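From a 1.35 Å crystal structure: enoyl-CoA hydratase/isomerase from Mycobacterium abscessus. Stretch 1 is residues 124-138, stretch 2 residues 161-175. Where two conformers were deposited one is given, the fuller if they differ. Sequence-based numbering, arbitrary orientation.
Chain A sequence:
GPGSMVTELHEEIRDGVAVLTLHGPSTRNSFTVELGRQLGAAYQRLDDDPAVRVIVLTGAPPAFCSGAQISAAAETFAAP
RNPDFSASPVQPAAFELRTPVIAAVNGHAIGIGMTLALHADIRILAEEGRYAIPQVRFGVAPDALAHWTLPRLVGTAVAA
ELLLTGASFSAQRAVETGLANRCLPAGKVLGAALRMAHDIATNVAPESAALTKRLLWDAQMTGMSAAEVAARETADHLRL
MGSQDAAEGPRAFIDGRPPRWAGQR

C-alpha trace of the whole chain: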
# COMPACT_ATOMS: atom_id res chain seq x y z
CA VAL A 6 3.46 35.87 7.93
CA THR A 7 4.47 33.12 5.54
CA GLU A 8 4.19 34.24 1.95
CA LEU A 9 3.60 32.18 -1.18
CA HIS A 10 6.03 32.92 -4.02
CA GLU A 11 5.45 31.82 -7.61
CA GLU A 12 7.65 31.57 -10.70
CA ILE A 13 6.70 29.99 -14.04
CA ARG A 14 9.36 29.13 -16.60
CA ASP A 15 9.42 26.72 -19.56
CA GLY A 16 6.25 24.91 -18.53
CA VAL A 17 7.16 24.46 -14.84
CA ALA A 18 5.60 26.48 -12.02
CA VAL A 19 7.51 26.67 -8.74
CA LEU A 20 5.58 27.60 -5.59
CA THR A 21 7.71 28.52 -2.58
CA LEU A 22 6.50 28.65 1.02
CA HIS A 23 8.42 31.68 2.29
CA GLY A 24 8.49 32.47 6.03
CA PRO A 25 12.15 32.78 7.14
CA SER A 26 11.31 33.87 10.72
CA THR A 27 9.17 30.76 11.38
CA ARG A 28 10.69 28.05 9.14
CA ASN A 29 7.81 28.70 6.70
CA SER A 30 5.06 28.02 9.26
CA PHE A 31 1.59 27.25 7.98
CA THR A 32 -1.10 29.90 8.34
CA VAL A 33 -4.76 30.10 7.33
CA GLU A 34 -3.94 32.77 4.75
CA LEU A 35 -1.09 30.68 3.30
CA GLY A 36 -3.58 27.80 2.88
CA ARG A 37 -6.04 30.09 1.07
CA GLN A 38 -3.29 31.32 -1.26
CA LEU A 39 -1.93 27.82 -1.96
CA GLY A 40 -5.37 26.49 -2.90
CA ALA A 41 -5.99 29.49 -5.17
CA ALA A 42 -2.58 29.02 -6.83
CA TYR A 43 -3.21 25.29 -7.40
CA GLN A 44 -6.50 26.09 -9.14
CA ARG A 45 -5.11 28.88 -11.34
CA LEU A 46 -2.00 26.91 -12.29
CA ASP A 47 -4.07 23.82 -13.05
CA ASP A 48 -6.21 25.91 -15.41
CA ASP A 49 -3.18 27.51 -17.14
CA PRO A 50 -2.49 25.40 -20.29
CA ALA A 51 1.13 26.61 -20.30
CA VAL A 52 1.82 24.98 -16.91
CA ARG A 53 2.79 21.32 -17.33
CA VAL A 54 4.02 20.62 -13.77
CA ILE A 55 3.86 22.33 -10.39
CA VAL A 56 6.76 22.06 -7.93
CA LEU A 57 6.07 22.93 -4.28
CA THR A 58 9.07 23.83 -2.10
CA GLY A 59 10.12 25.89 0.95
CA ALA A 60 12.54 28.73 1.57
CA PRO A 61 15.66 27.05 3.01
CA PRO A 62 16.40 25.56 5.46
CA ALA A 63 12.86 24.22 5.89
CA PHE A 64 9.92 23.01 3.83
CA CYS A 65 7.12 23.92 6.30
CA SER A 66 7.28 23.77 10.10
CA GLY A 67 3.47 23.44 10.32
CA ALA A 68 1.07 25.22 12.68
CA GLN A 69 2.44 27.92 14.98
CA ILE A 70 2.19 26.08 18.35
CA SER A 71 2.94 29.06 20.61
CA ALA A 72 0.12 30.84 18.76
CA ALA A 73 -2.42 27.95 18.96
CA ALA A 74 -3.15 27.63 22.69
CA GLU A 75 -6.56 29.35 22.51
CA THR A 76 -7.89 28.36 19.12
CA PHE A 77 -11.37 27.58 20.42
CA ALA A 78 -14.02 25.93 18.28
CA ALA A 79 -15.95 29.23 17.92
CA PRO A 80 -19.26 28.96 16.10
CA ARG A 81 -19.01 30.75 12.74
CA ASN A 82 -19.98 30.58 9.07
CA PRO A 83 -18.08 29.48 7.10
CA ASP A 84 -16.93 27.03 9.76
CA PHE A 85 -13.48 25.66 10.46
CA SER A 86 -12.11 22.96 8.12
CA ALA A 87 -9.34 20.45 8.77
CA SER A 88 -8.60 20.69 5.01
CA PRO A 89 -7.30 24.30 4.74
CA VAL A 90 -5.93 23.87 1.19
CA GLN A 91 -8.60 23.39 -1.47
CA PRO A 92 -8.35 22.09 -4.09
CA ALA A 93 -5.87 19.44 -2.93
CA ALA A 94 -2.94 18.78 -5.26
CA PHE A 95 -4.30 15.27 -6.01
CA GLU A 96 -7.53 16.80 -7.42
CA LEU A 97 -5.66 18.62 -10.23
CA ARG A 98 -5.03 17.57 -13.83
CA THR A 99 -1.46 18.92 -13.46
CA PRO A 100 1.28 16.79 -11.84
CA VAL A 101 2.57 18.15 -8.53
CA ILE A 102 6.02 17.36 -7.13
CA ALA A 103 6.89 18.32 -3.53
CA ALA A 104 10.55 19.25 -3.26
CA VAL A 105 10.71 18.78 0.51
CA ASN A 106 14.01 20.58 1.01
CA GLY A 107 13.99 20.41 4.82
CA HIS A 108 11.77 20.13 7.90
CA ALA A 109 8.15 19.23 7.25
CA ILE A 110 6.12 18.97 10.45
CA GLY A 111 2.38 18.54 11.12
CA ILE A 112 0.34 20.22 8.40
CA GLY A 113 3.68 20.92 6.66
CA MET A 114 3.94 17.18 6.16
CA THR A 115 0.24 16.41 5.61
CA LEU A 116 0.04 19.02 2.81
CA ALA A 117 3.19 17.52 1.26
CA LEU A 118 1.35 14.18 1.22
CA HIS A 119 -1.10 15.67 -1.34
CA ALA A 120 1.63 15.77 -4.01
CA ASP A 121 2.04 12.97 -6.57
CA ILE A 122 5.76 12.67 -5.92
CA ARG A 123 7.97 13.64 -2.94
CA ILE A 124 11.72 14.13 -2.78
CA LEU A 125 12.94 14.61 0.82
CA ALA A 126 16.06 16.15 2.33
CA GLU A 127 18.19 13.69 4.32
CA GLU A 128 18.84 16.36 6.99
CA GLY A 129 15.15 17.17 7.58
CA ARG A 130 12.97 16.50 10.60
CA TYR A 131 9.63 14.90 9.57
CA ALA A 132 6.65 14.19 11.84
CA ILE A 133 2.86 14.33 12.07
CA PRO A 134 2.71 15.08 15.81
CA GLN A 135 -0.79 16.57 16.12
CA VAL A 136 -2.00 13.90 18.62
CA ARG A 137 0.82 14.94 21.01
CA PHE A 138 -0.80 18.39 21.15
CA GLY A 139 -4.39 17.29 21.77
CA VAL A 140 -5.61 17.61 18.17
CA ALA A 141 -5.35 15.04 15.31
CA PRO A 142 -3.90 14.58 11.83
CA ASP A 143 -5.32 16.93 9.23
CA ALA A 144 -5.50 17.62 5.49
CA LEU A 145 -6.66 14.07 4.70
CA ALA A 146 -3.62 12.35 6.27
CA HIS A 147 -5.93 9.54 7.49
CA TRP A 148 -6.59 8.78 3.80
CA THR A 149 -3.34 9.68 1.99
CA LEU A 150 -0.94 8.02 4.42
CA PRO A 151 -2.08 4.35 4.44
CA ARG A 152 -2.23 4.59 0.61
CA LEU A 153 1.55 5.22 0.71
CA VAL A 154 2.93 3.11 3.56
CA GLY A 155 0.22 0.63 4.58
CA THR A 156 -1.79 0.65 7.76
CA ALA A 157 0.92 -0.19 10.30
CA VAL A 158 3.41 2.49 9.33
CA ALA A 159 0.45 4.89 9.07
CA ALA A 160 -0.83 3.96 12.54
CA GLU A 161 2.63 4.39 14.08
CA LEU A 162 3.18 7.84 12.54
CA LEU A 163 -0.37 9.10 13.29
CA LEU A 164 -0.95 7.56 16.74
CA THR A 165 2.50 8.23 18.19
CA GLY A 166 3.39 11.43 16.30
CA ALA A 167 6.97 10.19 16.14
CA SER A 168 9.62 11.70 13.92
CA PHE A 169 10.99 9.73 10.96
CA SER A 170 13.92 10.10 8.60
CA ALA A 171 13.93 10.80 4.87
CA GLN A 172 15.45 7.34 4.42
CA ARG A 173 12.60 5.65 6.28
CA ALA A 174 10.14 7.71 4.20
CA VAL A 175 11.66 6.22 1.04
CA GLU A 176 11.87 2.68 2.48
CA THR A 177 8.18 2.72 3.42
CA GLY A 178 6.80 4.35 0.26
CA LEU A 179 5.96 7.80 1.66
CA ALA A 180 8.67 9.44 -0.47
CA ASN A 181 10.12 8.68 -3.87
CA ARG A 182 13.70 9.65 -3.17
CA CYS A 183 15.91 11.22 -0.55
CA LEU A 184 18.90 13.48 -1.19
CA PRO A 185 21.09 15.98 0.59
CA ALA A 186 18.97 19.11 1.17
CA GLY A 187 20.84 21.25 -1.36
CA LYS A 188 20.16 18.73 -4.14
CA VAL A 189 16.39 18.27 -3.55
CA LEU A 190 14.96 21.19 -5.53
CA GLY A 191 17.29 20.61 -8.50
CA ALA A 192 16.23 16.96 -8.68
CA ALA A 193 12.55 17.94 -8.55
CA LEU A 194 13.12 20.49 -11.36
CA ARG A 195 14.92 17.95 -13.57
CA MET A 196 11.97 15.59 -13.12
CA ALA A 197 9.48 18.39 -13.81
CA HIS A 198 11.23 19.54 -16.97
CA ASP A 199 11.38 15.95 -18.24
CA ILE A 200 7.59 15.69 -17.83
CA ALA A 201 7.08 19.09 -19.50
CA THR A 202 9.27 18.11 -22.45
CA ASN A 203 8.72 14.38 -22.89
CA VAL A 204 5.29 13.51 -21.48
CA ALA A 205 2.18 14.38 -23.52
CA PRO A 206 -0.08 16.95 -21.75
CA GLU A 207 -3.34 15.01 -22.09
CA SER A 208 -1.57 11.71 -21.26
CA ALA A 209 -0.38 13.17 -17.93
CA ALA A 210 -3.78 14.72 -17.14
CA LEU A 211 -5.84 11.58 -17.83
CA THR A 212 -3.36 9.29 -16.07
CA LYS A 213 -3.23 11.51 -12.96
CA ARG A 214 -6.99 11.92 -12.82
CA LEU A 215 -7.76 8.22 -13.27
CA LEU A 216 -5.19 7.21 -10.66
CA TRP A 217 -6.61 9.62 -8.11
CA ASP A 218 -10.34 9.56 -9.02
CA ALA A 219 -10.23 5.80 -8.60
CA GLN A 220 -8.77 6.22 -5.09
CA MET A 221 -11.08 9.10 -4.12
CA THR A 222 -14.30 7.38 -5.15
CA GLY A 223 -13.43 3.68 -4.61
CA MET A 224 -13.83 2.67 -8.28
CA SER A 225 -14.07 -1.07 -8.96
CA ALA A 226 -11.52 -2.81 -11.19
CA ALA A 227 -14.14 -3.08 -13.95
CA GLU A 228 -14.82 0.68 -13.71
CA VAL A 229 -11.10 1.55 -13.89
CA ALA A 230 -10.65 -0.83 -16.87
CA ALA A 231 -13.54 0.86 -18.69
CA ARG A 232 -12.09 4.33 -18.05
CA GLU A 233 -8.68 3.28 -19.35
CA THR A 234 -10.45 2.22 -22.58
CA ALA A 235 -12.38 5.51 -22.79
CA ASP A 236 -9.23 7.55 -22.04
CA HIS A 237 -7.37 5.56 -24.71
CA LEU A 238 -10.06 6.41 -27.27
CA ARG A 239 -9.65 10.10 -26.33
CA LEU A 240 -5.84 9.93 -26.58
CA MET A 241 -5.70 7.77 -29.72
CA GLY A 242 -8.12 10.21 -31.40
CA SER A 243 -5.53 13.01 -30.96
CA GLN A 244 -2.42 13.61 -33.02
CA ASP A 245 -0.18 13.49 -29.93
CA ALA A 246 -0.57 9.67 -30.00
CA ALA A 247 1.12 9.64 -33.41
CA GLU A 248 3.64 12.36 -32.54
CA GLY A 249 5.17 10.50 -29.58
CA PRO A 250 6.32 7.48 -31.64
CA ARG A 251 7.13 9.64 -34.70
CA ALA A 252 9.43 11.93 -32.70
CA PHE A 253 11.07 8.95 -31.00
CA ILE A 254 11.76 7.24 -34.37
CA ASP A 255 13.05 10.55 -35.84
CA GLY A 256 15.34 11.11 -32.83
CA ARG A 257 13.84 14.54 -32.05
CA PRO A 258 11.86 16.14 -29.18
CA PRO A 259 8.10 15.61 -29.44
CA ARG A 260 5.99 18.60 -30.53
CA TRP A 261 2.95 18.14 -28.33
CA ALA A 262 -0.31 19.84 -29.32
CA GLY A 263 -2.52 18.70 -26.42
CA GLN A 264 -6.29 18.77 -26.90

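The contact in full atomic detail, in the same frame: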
# COMPACT_ATOMS: atom_id res chain seq x y z
N ILE A 124 10.28 14.31 -2.95
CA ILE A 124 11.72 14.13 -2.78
C ILE A 124 12.05 14.83 -1.47
O ILE A 124 11.73 16.02 -1.31
CB ILE A 124 12.50 14.75 -3.96
CG1 ILE A 124 12.09 14.07 -5.28
CG2 ILE A 124 14.03 14.61 -3.72
CD1 ILE A 124 12.75 14.73 -6.51
N LEU A 125 12.66 14.09 -0.54
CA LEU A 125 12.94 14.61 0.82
C LEU A 125 14.42 14.80 1.10
O LEU A 125 15.26 14.01 0.67
CB LEU A 125 12.32 13.70 1.91
CG LEU A 125 10.89 14.00 2.36
CD1 LEU A 125 9.87 13.89 1.22
CD2 LEU A 125 10.49 13.04 3.50
N ALA A 126 14.70 15.84 1.86
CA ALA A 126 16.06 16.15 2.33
C ALA A 126 16.47 15.18 3.43
O ALA A 126 15.75 15.03 4.44
CB ALA A 126 16.09 17.57 2.85
N GLU A 127 17.66 14.59 3.29
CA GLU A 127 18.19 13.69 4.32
C GLU A 127 18.33 14.33 5.71
O GLU A 127 18.19 13.65 6.73
CB GLU A 127 19.52 13.07 3.85
CG GLU A 127 19.29 12.01 2.78
CD GLU A 127 20.54 11.69 1.96
OE1 GLU A 127 21.63 12.22 2.28
OE2 GLU A 127 20.44 10.91 1.00
N GLU A 128 18.59 15.63 5.73
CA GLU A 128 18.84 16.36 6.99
C GLU A 128 17.56 16.82 7.69
O GLU A 128 17.62 17.34 8.81
CB GLU A 128 19.75 17.57 6.74
CG GLU A 128 21.13 17.23 6.15
CD GLU A 128 21.16 17.25 4.62
OE1 GLU A 128 20.10 17.13 3.95
OE2 GLU A 128 22.28 17.39 4.06
N GLY A 129 16.40 16.62 7.05
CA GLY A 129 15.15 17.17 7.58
C GLY A 129 14.55 16.39 8.75
O GLY A 129 14.74 15.18 8.86
N ARG A 130 13.83 17.12 9.60
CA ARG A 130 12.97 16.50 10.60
C ARG A 130 11.55 16.39 10.02
O ARG A 130 11.01 17.38 9.51
CB ARG A 130 12.92 17.29 11.91
CG ARG A 130 12.10 16.53 12.99
CD ARG A 130 11.84 17.28 14.30
NE ARG A 130 10.61 16.78 14.93
CZ ARG A 130 9.60 17.54 15.36
NH1 ARG A 130 9.67 18.86 15.28
NH2 ARG A 130 8.52 16.97 15.89
N TYR A 131 10.97 15.20 10.13
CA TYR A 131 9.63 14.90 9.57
C TYR A 131 8.78 14.28 10.65
O TYR A 131 9.23 13.37 11.35
CB TYR A 131 9.77 13.95 8.38
CG TYR A 131 10.70 14.53 7.34
CD1 TYR A 131 10.38 15.73 6.69
CD2 TYR A 131 11.94 13.93 7.08
CE1 TYR A 131 11.26 16.31 5.79
CE2 TYR A 131 12.83 14.50 6.18
CZ TYR A 131 12.47 15.68 5.53
OH TYR A 131 13.35 16.27 4.63
N ALA A 132 7.54 14.76 10.82
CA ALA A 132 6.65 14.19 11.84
C ALA A 132 5.25 14.68 11.56
O ALA A 132 5.07 15.76 10.96
CB ALA A 132 7.06 14.62 13.27
N ILE A 133 4.28 13.93 12.07
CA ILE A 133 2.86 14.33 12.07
C ILE A 133 2.44 14.23 13.54
O ILE A 133 1.83 13.25 13.95
CB ILE A 133 2.02 13.42 11.14
CG1 ILE A 133 2.60 13.44 9.72
CG2 ILE A 133 0.57 13.85 11.11
CD1 ILE A 133 2.03 12.32 8.81
N PRO A 134 2.80 15.26 14.35
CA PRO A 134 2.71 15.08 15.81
C PRO A 134 1.46 15.65 16.43
O PRO A 134 1.42 15.81 17.65
CB PRO A 134 3.94 15.85 16.30
CG PRO A 134 4.00 17.03 15.36
CD PRO A 134 3.51 16.50 14.00
N GLN A 135 0.43 15.93 15.63
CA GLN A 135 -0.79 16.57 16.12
C GLN A 135 -1.38 15.91 17.38
O GLN A 135 -1.86 16.60 18.28
CB GLN A 135 -1.84 16.57 15.01
CG GLN A 135 -1.67 17.67 13.93
CD GLN A 135 -0.76 17.27 12.77
OE1 GLN A 135 0.22 16.55 12.93
NE2 GLN A 135 -1.11 17.75 11.57
N VAL A 136 -1.39 14.57 17.44
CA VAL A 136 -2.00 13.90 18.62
C VAL A 136 -1.25 14.19 19.92
O VAL A 136 -1.85 14.10 20.99
CB VAL A 136 -2.15 12.36 18.45
CG1 VAL A 136 -3.09 12.02 17.27
CG2 VAL A 136 -0.77 11.68 18.31
N ARG A 137 0.03 14.57 19.83
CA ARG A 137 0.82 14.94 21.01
C ARG A 137 0.46 16.33 21.53
O ARG A 137 0.87 16.70 22.63
CB ARG A 137 2.32 14.85 20.71
CG ARG A 137 2.77 13.47 20.23
CD ARG A 137 4.25 13.44 19.86
NE ARG A 137 5.15 13.27 21.01
CZ ARG A 137 5.48 12.10 21.56
NH1 ARG A 137 4.93 10.96 21.14
NH2 ARG A 137 6.36 12.06 22.56
N PHE A 138 -0.36 17.06 20.77
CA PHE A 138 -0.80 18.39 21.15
C PHE A 138 -2.29 18.46 21.42
O PHE A 138 -2.83 19.56 21.61
CB PHE A 138 -0.40 19.40 20.07
CG PHE A 138 1.08 19.61 19.99
CD1 PHE A 138 1.71 20.53 20.82
CD2 PHE A 138 1.86 18.86 19.12
CE1 PHE A 138 3.09 20.71 20.78
CE2 PHE A 138 3.26 19.04 19.06
CZ PHE A 138 3.87 19.97 19.89
N GLU A 161 1.52 3.95 13.23
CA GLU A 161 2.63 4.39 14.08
C GLU A 161 2.83 5.90 13.94
O GLU A 161 2.93 6.62 14.94
CB GLU A 161 3.91 3.68 13.66
CG GLU A 161 5.12 4.09 14.47
CD GLU A 161 6.41 3.48 13.96
OE1 GLU A 161 6.40 2.56 13.13
OE2 GLU A 161 7.47 3.98 14.38
N LEU A 162 2.90 6.43 12.72
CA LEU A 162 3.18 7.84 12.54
C LEU A 162 2.03 8.70 13.08
O LEU A 162 2.28 9.73 13.71
CB LEU A 162 3.49 8.16 11.07
CG LEU A 162 4.71 7.42 10.51
CD1 LEU A 162 5.02 7.88 9.08
CD2 LEU A 162 5.95 7.60 11.42
N LEU A 163 0.78 8.27 12.87
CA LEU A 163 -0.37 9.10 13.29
C LEU A 163 -0.71 8.98 14.77
O LEU A 163 -1.10 9.98 15.40
CB LEU A 163 -1.61 8.77 12.46
CG LEU A 163 -1.44 8.96 10.95
CD1 LEU A 163 -2.78 8.67 10.27
CD2 LEU A 163 -0.93 10.37 10.62
N LEU A 164 -0.57 7.79 15.35
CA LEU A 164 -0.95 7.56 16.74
C LEU A 164 0.16 7.92 17.70
O LEU A 164 -0.13 8.26 18.86
CB LEU A 164 -1.39 6.11 16.97
CG LEU A 164 -2.63 5.62 16.23
CD1 LEU A 164 -2.90 4.17 16.49
CD2 LEU A 164 -3.86 6.45 16.63
N THR A 165 1.42 7.84 17.29
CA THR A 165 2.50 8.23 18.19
C THR A 165 3.00 9.64 17.90
O THR A 165 3.60 10.26 18.78
CB THR A 165 3.73 7.27 18.17
OG1 THR A 165 4.45 7.41 16.94
CG2 THR A 165 3.33 5.82 18.39
N GLY A 166 2.81 10.14 16.68
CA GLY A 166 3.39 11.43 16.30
C GLY A 166 4.90 11.45 16.21
O GLY A 166 5.50 12.53 16.17
N ALA A 167 5.51 10.27 16.14
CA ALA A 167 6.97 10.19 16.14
C ALA A 167 7.62 10.74 14.87
O ALA A 167 7.06 10.72 13.78
CB ALA A 167 7.41 8.77 16.38
N SER A 168 8.83 11.23 15.04
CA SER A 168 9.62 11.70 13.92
C SER A 168 10.15 10.52 13.12
O SER A 168 10.27 9.40 13.64
CB SER A 168 10.76 12.60 14.43
OG SER A 168 10.22 13.70 15.15
N PHE A 169 10.46 10.76 11.85
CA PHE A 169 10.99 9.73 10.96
C PHE A 169 11.95 10.38 9.99
O PHE A 169 11.85 11.58 9.70
CB PHE A 169 9.87 8.95 10.23
CG PHE A 169 8.92 9.82 9.42
CD1 PHE A 169 7.82 10.42 10.04
CD2 PHE A 169 9.11 10.01 8.06
CE1 PHE A 169 6.92 11.20 9.30
CE2 PHE A 169 8.22 10.78 7.31
CZ PHE A 169 7.12 11.39 7.95
N SER A 170 12.91 9.59 9.51
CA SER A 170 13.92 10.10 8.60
C SER A 170 13.46 10.09 7.14
O SER A 170 12.54 9.36 6.75
CB SER A 170 15.19 9.27 8.72
OG SER A 170 14.99 7.96 8.19
N ALA A 171 14.13 10.89 6.32
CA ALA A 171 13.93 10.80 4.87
C ALA A 171 14.14 9.39 4.34
O ALA A 171 13.39 8.92 3.47
CB ALA A 171 14.87 11.77 4.15
N GLN A 172 15.17 8.72 4.85
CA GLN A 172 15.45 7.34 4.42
C GLN A 172 14.29 6.39 4.74
O GLN A 172 13.90 5.58 3.91
CB GLN A 172 16.79 6.82 4.98
CG GLN A 172 17.12 5.37 4.60
CD GLN A 172 17.37 5.15 3.10
OE1 GLN A 172 17.72 6.08 2.36
NE2 GLN A 172 17.20 3.90 2.66
N ARG A 173 13.75 6.49 5.95
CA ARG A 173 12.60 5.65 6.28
C ARG A 173 11.38 6.01 5.42
O ARG A 173 10.63 5.12 5.04
CB ARG A 173 12.27 5.67 7.76
CG ARG A 173 11.33 4.55 8.14
CD ARG A 173 10.83 4.68 9.55
NE ARG A 173 9.87 3.62 9.80
CZ ARG A 173 9.04 3.60 10.83
NH1 ARG A 173 9.03 4.62 11.70
NH2 ARG A 173 8.20 2.57 10.97
N ALA A 174 11.22 7.29 5.09
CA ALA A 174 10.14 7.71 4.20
C ALA A 174 10.26 7.03 2.84
O ALA A 174 9.25 6.60 2.26
CB ALA A 174 10.12 9.21 4.07
N VAL A 175 11.47 6.92 2.30
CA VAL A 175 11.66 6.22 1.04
C VAL A 175 11.43 4.72 1.20
O VAL A 175 10.74 4.11 0.38
CB VAL A 175 13.07 6.48 0.45
CG1 VAL A 175 13.29 5.65 -0.80
CG2 VAL A 175 13.26 7.95 0.15
O HOH W 1 15.69 12.89 7.65
O HOH W 2 19.98 7.79 2.49
O HOH W 3 7.65 14.05 16.80
O HOH W 4 12.92 13.32 11.42
O HOH W 5 -0.66 12.82 15.10
O HOH W 6 4.56 11.22 12.80

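At the apolar centre, two alanines pack against Leu125, and larger side chains pair beside them. Ala171, at the start of its helix, points its methyl toward the other stretch, where CB lies 3.9 Å from Leu125 CB and 3.4 Å from Ala126 O; the methyl fits where the helix and strand axes come within 8.5 Å. Ala174, one turn on, repeats the rule, its CB 3.9 Å from Leu125 CD2. Beside them Tyr131 CB sits over the face of the Phe169 ring, 3.8 Å from its centroid, while Tyr131 OH donates to Ala126 O at 2.7 Å, giving the buried hydroxyl a partner within its own stretch. Farther along, Ile133 CG2 meets Leu163 CD2 at 3.8 Å.

Gly166 leaves the helix with positive phi, and its CA lies 3.4 Å from Ile133 O; an ideal CB here would clash with Pro134 CA.

Direct backbone bonding is sparse: Phe169 N donates to Tyr131 O at 2.9 Å. Water fills the gaps, one molecule accepting from Ile133 N (2.8 Å) and donating to Leu162 O (2.9 Å) and Ala167 O (2.7 Å).

At the polar edge, long arginines reach back from sideways-pointing CB atoms. Arg137 NH1 donates to Thr165 O at 2.8 Å, and Arg130 NE to Ser168 OG at 3.1 Å, nearly straight.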